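Local coordinates for protein transport protein SECE2 (Mycobacterium tuberculosis, PDB 3ONR), which binds calcium ions at the interfaces between three subunits of a hollow, spherical homododecamer and may sequester additional small ligands, at residues A[7-12]-A[59-64]. The protein carries 2 engineered substitutions. Sequence-based numbering, arbitrary orientation.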
loop_
_atom_site.group_PDB
_atom_site.type_symbol
_atom_site.label_atom_id
_atom_site.label_comp_id
_atom_site.label_asym_id
_atom_site.label_seq_id
_atom_site.Cartn_x
_atom_site.Cartn_y
_atom_site.Cartn_z
ATOM N N VAL A 7 17.064 -5.710 -11.543
ATOM C CA VAL A 7 15.589 -5.886 -11.660
ATOM C C VAL A 7 15.092 -4.716 -12.495
ATOM O O VAL A 7 15.346 -3.525 -12.117
ATOM C CB VAL A 7 14.919 -5.733 -10.220
ATOM C CG1 VAL A 7 13.338 -5.919 -10.301
ATOM C CG2 VAL A 7 15.531 -6.705 -9.322
ATOM N N ILE A 8 14.302 -5.001 -13.533
ATOM C CA ILE A 8 13.714 -3.832 -14.169
ATOM C C ILE A 8 12.225 -4.037 -14.434
ATOM O O ILE A 8 11.722 -5.168 -14.345
ATOM C CB ILE A 8 14.389 -3.619 -15.517
ATOM C CG1 ILE A 8 14.192 -4.874 -16.341
ATOM C CG2 ILE A 8 15.840 -3.328 -15.345
ATOM C CD1 ILE A 8 14.382 -4.605 -17.797
ATOM N N ASP A 9 11.575 -2.933 -14.763
ATOM C CA ASP A 9 10.162 -2.899 -15.071
ATOM C C ASP A 9 10.030 -2.610 -16.609
ATOM O O ASP A 9 10.772 -1.779 -17.137
ATOM C CB ASP A 9 9.554 -1.774 -14.307
ATOM C CG ASP A 9 9.103 -2.203 -12.856
ATOM O OD1 ASP A 9 9.334 -3.367 -12.444
ATOM O OD2 ASP A 9 8.506 -1.341 -12.173
ATOM N N ILE A 10 9.244 -3.448 -17.330
ATOM C CA ILE A 10 9.025 -3.226 -18.757
ATOM C C ILE A 10 7.516 -3.216 -19.002
ATOM O O ILE A 10 6.759 -3.828 -18.213
ATOM C CB ILE A 10 9.630 -4.373 -19.608
ATOM C CG1 ILE A 10 9.175 -5.731 -19.047
ATOM C CG2 ILE A 10 11.145 -4.313 -19.536
ATOM C CD1 ILE A 10 9.594 -6.852 -19.931
ATOM N N ILE A 11 7.114 -2.579 -20.103
ATOM C CA ILE A 11 5.661 -2.513 -20.452
ATOM C C ILE A 11 5.494 -3.132 -21.801
ATOM O O ILE A 11 6.177 -2.702 -22.757
ATOM C CB ILE A 11 5.161 -1.024 -20.419
ATOM C CG1 ILE A 11 5.156 -0.543 -18.945
ATOM C CG2 ILE A 11 3.748 -0.954 -21.106
ATOM C CD1 ILE A 11 4.844 1.003 -18.857
ATOM N N GLY A 12 4.598 -4.168 -21.877
ATOM C CA GLY A 12 4.237 -4.668 -23.198
ATOM C C GLY A 12 2.884 -4.056 -23.603
ATOM O O GLY A 12 2.092 -3.594 -22.735
ATOM N N LYS A 59 2.561 -3.638 -17.218
ATOM C CA LYS A 59 3.910 -3.361 -16.669
ATOM C C LYS A 59 4.260 -4.639 -15.914
ATOM O O LYS A 59 3.472 -5.102 -15.016
ATOM C CB LYS A 59 3.870 -2.142 -15.703
ATOM C CG LYS A 59 5.254 -1.866 -15.109
ATOM C CD LYS A 59 5.364 -0.428 -14.655
ATOM C CE LYS A 59 4.558 -0.148 -13.450
ATOM N NZ LYS A 59 4.894 1.274 -12.958
ATOM N N LEU A 60 5.438 -5.173 -16.245
ATOM C CA LEU A 60 5.980 -6.404 -15.693
ATOM C C LEU A 60 7.334 -6.133 -14.996
ATOM O O LEU A 60 8.093 -5.321 -15.451
ATOM C CB LEU A 60 6.292 -7.397 -16.779
ATOM C CG LEU A 60 5.094 -7.820 -17.704
ATOM C CD1 LEU A 60 5.574 -8.732 -18.769
ATOM C CD2 LEU A 60 4.025 -8.536 -16.840
ATOM N N GLU A 61 7.595 -6.867 -13.939
ATOM C CA GLU A 61 8.943 -6.747 -13.281
ATOM C C GLU A 61 9.675 -8.077 -13.564
ATOM O O GLU A 61 9.118 -9.156 -13.312
ATOM C CB GLU A 61 8.732 -6.551 -11.775
ATOM C CG GLU A 61 10.016 -6.391 -10.976
ATOM C CD GLU A 61 9.821 -6.374 -9.448
ATOM O OE1 GLU A 61 10.612 -7.011 -8.743
ATOM O OE2 GLU A 61 8.922 -5.706 -8.913
ATOM N N VAL A 62 10.908 -8.007 -14.063
ATOM C CA VAL A 62 11.730 -9.201 -14.290
ATOM C C VAL A 62 13.131 -8.910 -13.716
ATOM O O VAL A 62 13.516 -7.746 -13.578
ATOM C CB VAL A 62 11.878 -9.539 -15.849
ATOM C CG1 VAL A 62 10.479 -9.897 -16.398
ATOM C CG2 VAL A 62 12.444 -8.318 -16.600
ATOM N N SER A 63 13.880 -9.972 -13.431
ATOM C CA SER A 63 15.277 -9.780 -13.006
ATOM C C SER A 63 16.203 -10.704 -13.762
ATOM O O SER A 63 15.759 -11.719 -14.318
ATOM C CB SER A 63 15.394 -9.997 -11.518
ATOM O OG SER A 63 14.883 -11.283 -11.164
ATOM N N PHE A 64 17.494 -10.395 -13.771
ATOM C CA PHE A 64 18.487 -11.217 -14.497
ATOM C C PHE A 64 19.836 -10.960 -13.912
ATOM O O PHE A 64 20.086 -9.914 -13.283
ATOM C CB PHE A 64 18.527 -10.829 -16.030
ATOM C CG PHE A 64 18.530 -9.320 -16.289
ATOM C CD1 PHE A 64 19.713 -8.608 -16.362
ATOM C CD2 PHE A 64 17.358 -8.628 -16.325
ATOM C CE1 PHE A 64 19.712 -7.225 -16.525
ATOM C CE2 PHE A 64 17.344 -7.241 -16.518
ATOM C CZ PHE A 64 18.504 -6.541 -16.601
HETATM O O HOH W 1 8.250 -2.933 -9.885
HETATM O O HOH W 2 8.030 0.984 -11.634
#
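Ile8 with Val62 and Ile10 with Leu60 form the hydrogen-bonded antiparallel pairs that join 7-12, on the outer strand 4-14, to 59-64, on the middle strand 54-65 of the three-stranded dodecin sheet. Four backbone bonds make the seam. The shortest and straightest runs from Leu60 N to Ile10 O (2.7 Å, N-H...O 173°), and Val7, Glu61, Asp9 and Lys59 add CA-H...O contacts to the same carbonyls.

On the face turned to helix 18-32, Ile8 CG1 lies between its backbone N and carbonyl carbon (chi1 58°), where it meets both Val62 CG2 and, at the ring edge and in the ring plane, Phe64 CE2, each at 3.9 Å. Ile10 CG1 packs obliquely on Leu60 CB (4.0 Å). Beyond the seam, Ile10 and Leu60 both rest on Ala25 of the helix.

The other face carries the polar groups. Lys59 CB and CG lie against Ile11 CG1, while Lys59 NZ stays 4.5 Å from Asp9 OD2, too far for a salt bridge; the salt bridge of Lys59 is made instead with Glu61 of a second subunit, and Glu61 OE1 is bridged in turn by Lys59 of a third subunit. Both of these neighbours also extend the sheet, one along Asp9 to Ile11 and the other at Val7, which ties the seam into the dodecamer. With CG anti to the backbone N, the extended Glu61 chain passes beside Val7 CG1. The carboxylates of Asp9 and Glu61 are turned 37° apart, an acidic pair whose repulsion is probably eased by the lysines and by a water whose protons cannot be assigned to particular acceptors: it lies within hydrogen-bonding distance of Asp9 OD2 and of Glu61 OE2, the latter at 3.0 Å.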